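Long-range contacts in fructokinase (Xylella fastidiosa Temecula1, PDB 3LJS), which probably phosphorylates fructose using ATP as the phosphate donor: residues B[14-19]-B[91-96]; B[248-253]-B[298-303]; B[303-308]-B[320-325]. One frame throughout, in Å; residues are numbered along the deposited sequence.

Contact 1 of 3, residues B[14-19]-B[91-96]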
loop_
_atom_site.group_PDB
_atom_site.type_symbol
_atom_site.label_atom_id
_atom_site.label_comp_id
_atom_site.label_asym_id
_atom_site.label_seq_id
_atom_site.Cartn_x
_atom_site.Cartn_y
_atom_site.Cartn_z
ATOM N N LEU B 14 -6.046 -10.541 -1.845
ATOM C CA LEU B 14 -5.149 -9.401 -1.724
ATOM C C LEU B 14 -3.713 -9.838 -1.910
ATOM O O LEU B 14 -3.444 -11.022 -2.110
ATOM C CB LEU B 14 -5.322 -8.738 -0.353
ATOM C CG LEU B 14 -5.355 -9.658 0.875
ATOM C CD1 LEU B 14 -3.994 -10.297 1.112
ATOM C CD2 LEU B 14 -5.764 -8.836 2.092
ATOM N N ILE B 15 -2.794 -8.878 -1.839
ATOM C CA ILE B 15 -1.376 -9.165 -2.005
ATOM C C ILE B 15 -0.653 -9.214 -0.670
ATOM O O ILE B 15 -0.747 -8.280 0.131
ATOM C CB ILE B 15 -0.681 -8.087 -2.875
ATOM C CG1 ILE B 15 -1.325 -8.035 -4.262
ATOM C CG2 ILE B 15 0.805 -8.376 -2.981
ATOM C CD1 ILE B 15 -1.200 -9.314 -5.053
ATOM N N ASP B 16 0.044 -10.317 -0.416
ATOM C CA ASP B 16 0.835 -10.439 0.800
ATOM C C ASP B 16 2.228 -10.003 0.354
ATOM O O ASP B 16 2.808 -10.619 -0.545
ATOM C CB ASP B 16 0.910 -11.890 1.302
ATOM C CG ASP B 16 -0.404 -12.389 1.891
ATOM O OD1 ASP B 16 -1.066 -11.629 2.624
ATOM O OD2 ASP B 16 -0.762 -13.557 1.636
HETATM N N MSE B 17 2.748 -8.934 0.954
HETATM C CA MSE B 17 4.080 -8.434 0.620
HETATM C C MSE B 17 5.036 -8.898 1.714
HETATM O O MSE B 17 5.046 -8.351 2.818
HETATM C CB MSE B 17 4.072 -6.906 0.531
HETATM C CG MSE B 17 3.356 -6.358 -0.687
HETATM SE SE MSE B 17 4.328 -6.668 -2.337
HETATM C CE MSE B 17 5.406 -5.077 -2.328
ATOM N N LEU B 18 5.836 -9.910 1.388
ATOM C CA LEU B 18 6.774 -10.519 2.324
ATOM C C LEU B 18 8.117 -9.813 2.434
ATOM O O LEU B 18 8.938 -9.874 1.522
ATOM C CB LEU B 18 6.996 -11.985 1.930
ATOM C CG LEU B 18 5.909 -13.015 2.268
ATOM C CD1 LEU B 18 4.523 -12.455 2.043
ATOM C CD2 LEU B 18 6.134 -14.265 1.426
ATOM N N ALA B 19 8.341 -9.153 3.564
ATOM C CA ALA B 19 9.589 -8.438 3.792
ATOM C C ALA B 19 10.729 -9.434 3.944
ATOM O O ALA B 19 10.648 -10.353 4.758
ATOM C CB ALA B 19 9.482 -7.577 5.049
ATOM N N ALA B 91 -5.987 -4.412 -1.804
ATOM C CA ALA B 91 -5.429 -4.379 -0.461
ATOM C C ALA B 91 -4.050 -5.027 -0.415
ATOM O O ALA B 91 -3.758 -5.965 -1.168
ATOM C CB ALA B 91 -6.364 -5.093 0.511
ATOM N N LEU B 92 -3.211 -4.526 0.486
ATOM C CA LEU B 92 -1.865 -5.050 0.667
ATOM C C LEU B 92 -1.681 -5.432 2.125
ATOM O O LEU B 92 -2.141 -4.730 3.028
ATOM C CB LEU B 92 -0.807 -4.001 0.296
ATOM C CG LEU B 92 -0.807 -3.405 -1.110
ATOM C CD1 LEU B 92 0.285 -2.330 -1.188
ATOM C CD2 LEU B 92 -0.571 -4.495 -2.150
ATOM N N ALA B 93 -1.010 -6.554 2.348
ATOM C CA ALA B 93 -0.731 -7.028 3.692
ATOM C C ALA B 93 0.776 -7.221 3.781
ATOM O O ALA B 93 1.321 -8.186 3.244
ATOM C CB ALA B 93 -1.450 -8.353 3.949
ATOM N N PHE B 94 1.455 -6.282 4.431
ATOM C CA PHE B 94 2.900 -6.364 4.580
ATOM C C PHE B 94 3.238 -7.244 5.776
ATOM O O PHE B 94 2.709 -7.049 6.871
ATOM C CB PHE B 94 3.491 -4.963 4.756
ATOM C CG PHE B 94 3.607 -4.194 3.472
ATOM C CD1 PHE B 94 4.723 -4.347 2.657
ATOM C CD2 PHE B 94 2.586 -3.344 3.057
ATOM C CE1 PHE B 94 4.826 -3.672 1.448
ATOM C CE2 PHE B 94 2.673 -2.663 1.851
ATOM C CZ PHE B 94 3.801 -2.827 1.038
ATOM N N VAL B 95 4.110 -8.223 5.554
ATOM C CA VAL B 95 4.514 -9.140 6.610
ATOM C C VAL B 95 6.016 -9.014 6.858
ATOM O O VAL B 95 6.821 -9.112 5.926
ATOM C CB VAL B 95 4.194 -10.609 6.227
ATOM C CG1 VAL B 95 4.539 -11.536 7.380
ATOM C CG2 VAL B 95 2.723 -10.745 5.857
ATOM N N ALA B 96 6.390 -8.789 8.113
ATOM C CA ALA B 96 7.796 -8.651 8.468
ATOM C C ALA B 96 8.036 -9.041 9.918
ATOM O O ALA B 96 7.301 -9.850 10.487
ATOM C CB ALA B 96 8.250 -7.218 8.235
#
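Backbone hydrogen bonds join Ile-15, Met-17 and Ala-19 to Ala-91, Ala-93 and Val-95 in the staggered ladder of two parallel strands. Ile-15 N donates to Ala-91 O (3.1 Å) and Ile-15 O accepts from Ala-93 N (2.8 Å). Met-17 repeats the pattern two residues on, with its N on Ala-93 O and its O on Val-95 N, and Ala-19 N closes the ladder on Val-95 O. The strand axes come within 4.6 Å at 21°, which confirms the parallel sense.

Among the side chains, Met-17 (selenomethionine) and Phe-94 make the main aromatic contact. They lie side by side and point the same way. With CG anti to its carbonyl carbon (chi1 -72°), Met-17 sets that atom over the Phe-94 ring, 4.1 Å from the centroid and 26° off the normal, a CH-pi contact displaced toward the rim. Met-17 CB presses on Phe-94 CD1 at 3.4 Å. On the same face Ile-15 CB meets Leu-92 CD2 at 3.7 Å. On the other face Asp-16 OD1 lies 3.6 Å from Ala-93 CB. At the far end the methyls of Ala-19 and Ala-96 are tighter than usual, CB to CB 3.4 Å.

Phe-94 also meets Phe-31 of its own chain and Phe-64 of the second subunit, each edge-to-face, and Met-17 packs on Met-17 of that subunit. A four-stranded mixed sheet with these strands in the middle, set apart from the large nine-stranded sheet and packed against the second subunit, is consistent with the lid of ribokinase-family enzymes, which in dimers forms the clasp.

Contact 2 of 3, residues B[248-253]-B[298-303]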
loop_
_atom_site.group_PDB
_atom_site.type_symbol
_atom_site.label_atom_id
_atom_site.label_comp_id
_atom_site.label_asym_id
_atom_site.label_seq_id
_atom_site.Cartn_x
_atom_site.Cartn_y
_atom_site.Cartn_z
ATOM N N PRO B 248 -7.628 -36.684 12.740
ATOM C CA PRO B 248 -6.285 -37.268 12.603
ATOM C C PRO B 248 -5.335 -36.196 12.069
ATOM O O PRO B 248 -5.710 -35.428 11.184
ATOM C CB PRO B 248 -6.497 -38.396 11.592
ATOM C CG PRO B 248 -7.943 -38.770 11.790
ATOM C CD PRO B 248 -8.608 -37.422 11.927
ATOM N N THR B 249 -4.116 -36.138 12.598
ATOM C CA THR B 249 -3.152 -35.136 12.143
ATOM C C THR B 249 -1.966 -35.772 11.415
ATOM O O THR B 249 -1.821 -36.997 11.394
ATOM C CB THR B 249 -2.612 -34.299 13.323
ATOM O OG1 THR B 249 -3.442 -34.498 14.475
ATOM C CG2 THR B 249 -2.617 -32.822 12.967
ATOM N N PHE B 250 -1.122 -34.931 10.821
ATOM C CA PHE B 250 0.051 -35.406 10.094
ATOM C C PHE B 250 1.312 -34.627 10.461
ATOM O O PHE B 250 1.258 -33.432 10.752
ATOM C CB PHE B 250 -0.198 -35.315 8.588
ATOM C CG PHE B 250 -1.219 -36.294 8.087
ATOM C CD1 PHE B 250 -0.856 -37.605 7.791
ATOM C CD2 PHE B 250 -2.551 -35.919 7.947
ATOM C CE1 PHE B 250 -1.806 -38.529 7.362
ATOM C CE2 PHE B 250 -3.513 -36.833 7.519
ATOM C CZ PHE B 250 -3.141 -38.141 7.226
ATOM N N ARG B 251 2.445 -35.327 10.444
ATOM C CA ARG B 251 3.745 -34.741 10.764
ATOM C C ARG B 251 4.619 -34.709 9.507
ATOM O O ARG B 251 5.198 -35.722 9.124
ATOM C CB ARG B 251 4.419 -35.561 11.881
ATOM C CG ARG B 251 4.388 -37.090 11.692
ATOM C CD ARG B 251 5.642 -37.615 10.990
ATOM N NE ARG B 251 5.526 -39.010 10.564
ATOM C CZ ARG B 251 5.591 -40.063 11.377
ATOM N NH1 ARG B 251 5.777 -39.894 12.680
ATOM N NH2 ARG B 251 5.476 -41.291 10.883
ATOM N N VAL B 252 4.713 -33.548 8.864
ATOM C CA VAL B 252 5.509 -33.436 7.641
ATOM C C VAL B 252 6.518 -32.278 7.640
ATOM O O VAL B 252 6.923 -31.801 6.580
ATOM C CB VAL B 252 4.576 -33.320 6.398
ATOM C CG1 VAL B 252 5.386 -33.356 5.107
ATOM C CG2 VAL B 252 3.573 -34.462 6.402
ATOM N N GLN B 253 6.931 -31.830 8.824
ATOM C CA GLN B 253 7.905 -30.742 8.927
ATOM C C GLN B 253 7.379 -29.427 8.355
ATOM O O GLN B 253 6.894 -29.381 7.222
ATOM C CB GLN B 253 9.198 -31.138 8.199
ATOM C CG GLN B 253 10.213 -30.014 8.008
ATOM C CD GLN B 253 10.877 -29.583 9.303
ATOM O OE1 GLN B 253 10.218 -29.102 10.226
ATOM N NE2 GLN B 253 12.193 -29.754 9.375
ATOM N N PHE B 298 -8.480 -36.370 5.500
ATOM C CA PHE B 298 -8.082 -35.882 4.182
ATOM C C PHE B 298 -7.724 -34.400 4.292
ATOM O O PHE B 298 -6.683 -33.958 3.802
ATOM C CB PHE B 298 -9.239 -36.044 3.188
ATOM C CG PHE B 298 -8.917 -35.580 1.799
ATOM C CD1 PHE B 298 -8.394 -36.466 0.859
ATOM C CD2 PHE B 298 -9.120 -34.248 1.428
ATOM C CE1 PHE B 298 -8.075 -36.035 -0.432
ATOM C CE2 PHE B 298 -8.805 -33.804 0.141
ATOM C CZ PHE B 298 -8.281 -34.695 -0.794
ATOM N N ALA B 299 -8.608 -33.633 4.922
ATOM C CA ALA B 299 -8.390 -32.196 5.093
ATOM C C ALA B 299 -7.067 -31.921 5.811
ATOM O O ALA B 299 -6.319 -31.010 5.433
ATOM C CB ALA B 299 -9.552 -31.586 5.872
ATOM N N ALA B 300 -6.777 -32.709 6.843
ATOM C CA ALA B 300 -5.538 -32.543 7.601
ATOM C C ALA B 300 -4.333 -32.836 6.708
ATOM O O ALA B 300 -3.295 -32.175 6.811
ATOM C CB ALA B 300 -5.534 -33.471 8.809
ATOM N N ALA B 301 -4.472 -33.825 5.828
ATOM C CA ALA B 301 -3.379 -34.182 4.926
ATOM C C ALA B 301 -3.081 -33.032 3.972
ATOM O O ALA B 301 -1.923 -32.747 3.683
ATOM C CB ALA B 301 -3.731 -35.443 4.141
ATOM N N VAL B 302 -4.129 -32.374 3.479
ATOM C CA VAL B 302 -3.956 -31.237 2.577
ATOM C C VAL B 302 -3.215 -30.114 3.322
ATOM O O VAL B 302 -2.262 -29.521 2.805
ATOM C CB VAL B 302 -5.331 -30.694 2.087
ATOM C CG1 VAL B 302 -5.126 -29.444 1.223
ATOM C CG2 VAL B 302 -6.065 -31.770 1.282
ATOM N N GLY B 303 -3.660 -29.831 4.544
ATOM C CA GLY B 303 -3.035 -28.788 5.337
ATOM C C GLY B 303 -1.580 -29.087 5.637
ATOM O O GLY B 303 -0.745 -28.186 5.662
#
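Pro-248 meets the helix first, through its backbone: Pro-248 O lies 3.1 Å from Ala-300 CB. The carbonyl is thus pressed against a methyl group, and it has no polar partner in the model. The ring of Pro-248 serves other neighbours, Arg-297 and Val-293, about one and two turns before Ala-300. Thr-249 turns its side chain away from the helix and contributes mainly its CA, 4.4 Å from Ala-300 CB. That side chain is about 9 Å from those of Thr-230 and Asp-231, both of which bind ATP in this protein, though no nucleotide is bound to this chain.

Phe-250 carries most of the contact. Its CB points at the helix, and CG, anti to the carbonyl carbon (chi1 -69°), is carried nearer to Ala-301. The ring meets the backbone between Ala-300 and Ala-301 obliquely: CD2 is 3.5 Å from Ala-301 N and 3.6 Å from Ala-301 CA. The neighbouring rim atom CE2 touches Ala-301 CB at 3.7 Å. Ala-300 CB reaches the ring at its edge, in plane, 4.0 Å from CD2, so the two successive methyls meet different parts of one aromatic group. Arg-297 and Ala-304 extend the same seat along helix 289-305.

After Phe-250 the chain leaves the helix and becomes poorly ordered, on its way to Gly-261, another ATP-site residue, and helix 262-275. The chemistry is apolar, with 161 Å² buried and no polar bond between the segments. Small alanines let the ring come close to the helix backbone, while the buried Pro-248 carbonyl probably carries a modest desolvation cost.

Contact 3 of 3, residues B[303-308]-B[320-325]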
loop_
_atom_site.group_PDB
_atom_site.type_symbol
_atom_site.label_atom_id
_atom_site.label_comp_id
_atom_site.label_asym_id
_atom_site.label_seq_id
_atom_site.Cartn_x
_atom_site.Cartn_y
_atom_site.Cartn_z
ATOM N N GLY B 303 -3.660 -29.831 4.544
ATOM C CA GLY B 303 -3.035 -28.788 5.337
ATOM C C GLY B 303 -1.580 -29.087 5.637
ATOM O O GLY B 303 -0.745 -28.186 5.662
ATOM N N ALA B 304 -1.269 -30.360 5.857
ATOM C CA ALA B 304 0.095 -30.766 6.165
ATOM C C ALA B 304 1.036 -30.644 4.967
ATOM O O ALA B 304 2.231 -30.389 5.135
ATOM C CB ALA B 304 0.101 -32.205 6.695
ATOM N N LEU B 305 0.499 -30.819 3.762
ATOM C CA LEU B 305 1.311 -30.748 2.547
ATOM C C LEU B 305 1.466 -29.346 1.976
ATOM O O LEU B 305 2.414 -29.079 1.230
ATOM C CB LEU B 305 0.725 -31.665 1.473
ATOM C CG LEU B 305 0.882 -33.174 1.688
ATOM C CD1 LEU B 305 -0.008 -33.932 0.711
ATOM C CD2 LEU B 305 2.345 -33.561 1.503
ATOM N N ALA B 306 0.531 -28.457 2.305
ATOM C CA ALA B 306 0.584 -27.085 1.813
ATOM C C ALA B 306 1.858 -26.413 2.311
ATOM O O ALA B 306 2.256 -26.601 3.458
ATOM C CB ALA B 306 -0.643 -26.303 2.291
ATOM N N VAL B 307 2.496 -25.630 1.446
ATOM C CA VAL B 307 3.725 -24.937 1.816
ATOM C C VAL B 307 3.483 -23.441 1.996
ATOM O O VAL B 307 2.870 -22.799 1.145
ATOM C CB VAL B 307 4.815 -25.131 0.745
ATOM C CG1 VAL B 307 6.048 -24.304 1.101
ATOM C CG2 VAL B 307 5.168 -26.608 0.630
ATOM N N THR B 308 3.972 -22.897 3.107
ATOM C CA THR B 308 3.820 -21.476 3.406
ATOM C C THR B 308 5.166 -20.799 3.640
ATOM O O THR B 308 6.142 -21.446 4.031
ATOM C CB THR B 308 2.962 -21.258 4.669
ATOM O OG1 THR B 308 3.521 -22.002 5.760
ATOM C CG2 THR B 308 1.528 -21.710 4.429
ATOM N N SER B 320 -3.341 -36.536 -5.970
ATOM C CA SER B 320 -2.435 -37.679 -5.894
ATOM C C SER B 320 -1.464 -37.585 -4.714
ATOM O O SER B 320 -1.207 -38.580 -4.035
ATOM C CB SER B 320 -1.644 -37.807 -7.199
ATOM O OG SER B 320 -0.938 -36.607 -7.477
ATOM N N GLU B 321 -0.929 -36.391 -4.478
ATOM C CA GLU B 321 0.013 -36.172 -3.387
ATOM C C GLU B 321 -0.644 -36.299 -2.016
ATOM O O GLU B 321 -0.041 -36.822 -1.077
ATOM C CB GLU B 321 0.654 -34.793 -3.532
ATOM C CG GLU B 321 1.381 -34.627 -4.848
ATOM C CD GLU B 321 1.978 -33.249 -5.016
ATOM O OE1 GLU B 321 1.234 -32.259 -4.867
ATOM O OE2 GLU B 321 3.189 -33.157 -5.305
ATOM N N VAL B 322 -1.875 -35.811 -1.897
ATOM C CA VAL B 322 -2.596 -35.911 -0.635
ATOM C C VAL B 322 -2.933 -37.377 -0.349
ATOM O O VAL B 322 -2.718 -37.868 0.760
ATOM C CB VAL B 322 -3.908 -35.101 -0.672
ATOM C CG1 VAL B 322 -4.690 -35.322 0.625
ATOM C CG2 VAL B 322 -3.600 -33.627 -0.872
ATOM N N LEU B 323 -3.462 -38.077 -1.349
ATOM C CA LEU B 323 -3.810 -39.479 -1.168
ATOM C C LEU B 323 -2.575 -40.331 -0.863
ATOM O O LEU B 323 -2.657 -41.276 -0.083
ATOM C CB LEU B 323 -4.546 -40.012 -2.407
ATOM C CG LEU B 323 -5.921 -39.375 -2.667
ATOM C CD1 LEU B 323 -6.539 -39.951 -3.940
ATOM C CD2 LEU B 323 -6.839 -39.635 -1.467
ATOM N N SER B 324 -1.430 -39.992 -1.461
ATOM C CA SER B 324 -0.206 -40.750 -1.210
ATOM C C SER B 324 0.224 -40.589 0.235
ATOM O O SER B 324 0.674 -41.551 0.861
ATOM C CB SER B 324 0.938 -40.286 -2.123
ATOM O OG SER B 324 0.667 -40.604 -3.473
ATOM N N LEU B 325 0.100 -39.373 0.765
ATOM C CA LEU B 325 0.479 -39.126 2.155
ATOM C C LEU B 325 -0.390 -39.952 3.093
ATOM O O LEU B 325 0.107 -40.577 4.034
ATOM C CB LEU B 325 0.334 -37.641 2.510
ATOM C CG LEU B 325 0.489 -37.326 4.003
ATOM C CD1 LEU B 325 1.862 -37.773 4.492
ATOM C CD2 LEU B 325 0.296 -35.832 4.242
#
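Leu-305 holds CG anti to its carbonyl carbon (chi1 -72°) and CD1 anti to CA (chi2 168°), an extended form that carries CD1 onto the backbone of the facing helix around Glu-321 and Val-322. Leu-325 takes the other common setting, with CG anti to the backbone N (chi1 171°), and the two leucines slide past each other in opposite directions. Leu-305 CD1 lies 3.4 Å from Glu-321 O and 3.5 Å from Val-322 CA. The Glu-321 carbonyl accepts the helical bond from Leu-325 N, so the methyl rests beside an oxygen that already has a helical partner.

Two apolar side chains border this tip. Val-322 CG2 is 3.9 Å from Leu-305 CD1, while Leu-325 CD2 comes to 3.7 Å from Leu-305 CG and 4.1 Å from Leu-305 CD2. Leu-305 is therefore held both near its end and at its branch point. In topological terms these are two helices joined by a short beta-hairpin: helix 289-305 ends at Leu-305, Ala-306 leaves helical geometry, the short antiparallel strands 307-308 and 313-315 reverse the chain, and the C-terminal helix 319-328 returns to pack on the last turns of the first. Pro-317, in the link into that helix, touches both Leu-305 and Val-322.

Ala-304 adds a looser contact, its CB 4.4 Å from Leu-325 CD2, and Phe-250 touches both of these residues. At the margin Glu-321 meets Leu-305 through its CB as well as its carbonyl; its OE1 is hydrogen-bonded to Met-318 N just ahead of the helix. On the same helix Ser-324 OG binds Ser-320 O at 2.8 Å; Ser-324 N reaches that oxygen from the opposite face of its carbonyl plane.

Along the chain contacts 1, 2 and 3 follow in series. Contacts 2 and 3 are neighbours, with centres 7 Å apart: both use helix 289-305 and share Gly-303, and Phe-298, Ala-301 and Val-302 pack on Val-322. One helix is thus flanked by the loop 248-253 and by the C-terminal helix 319-328, near the ATP-binding Thr-230, Asp-231 and Gly-261. Contact 1 lies in the separate four-stranded sheet, its centre 26 Å from that of contact 2 and 25 Å from that of contact 3, with the side chain of ATP-binding Arg-170 about 9 Å from that of Leu-14. The hairpin between the two segments of contact 3 bridges this gap, since Gln-310 and Ala-312 touch Leu-18 and Asp-16.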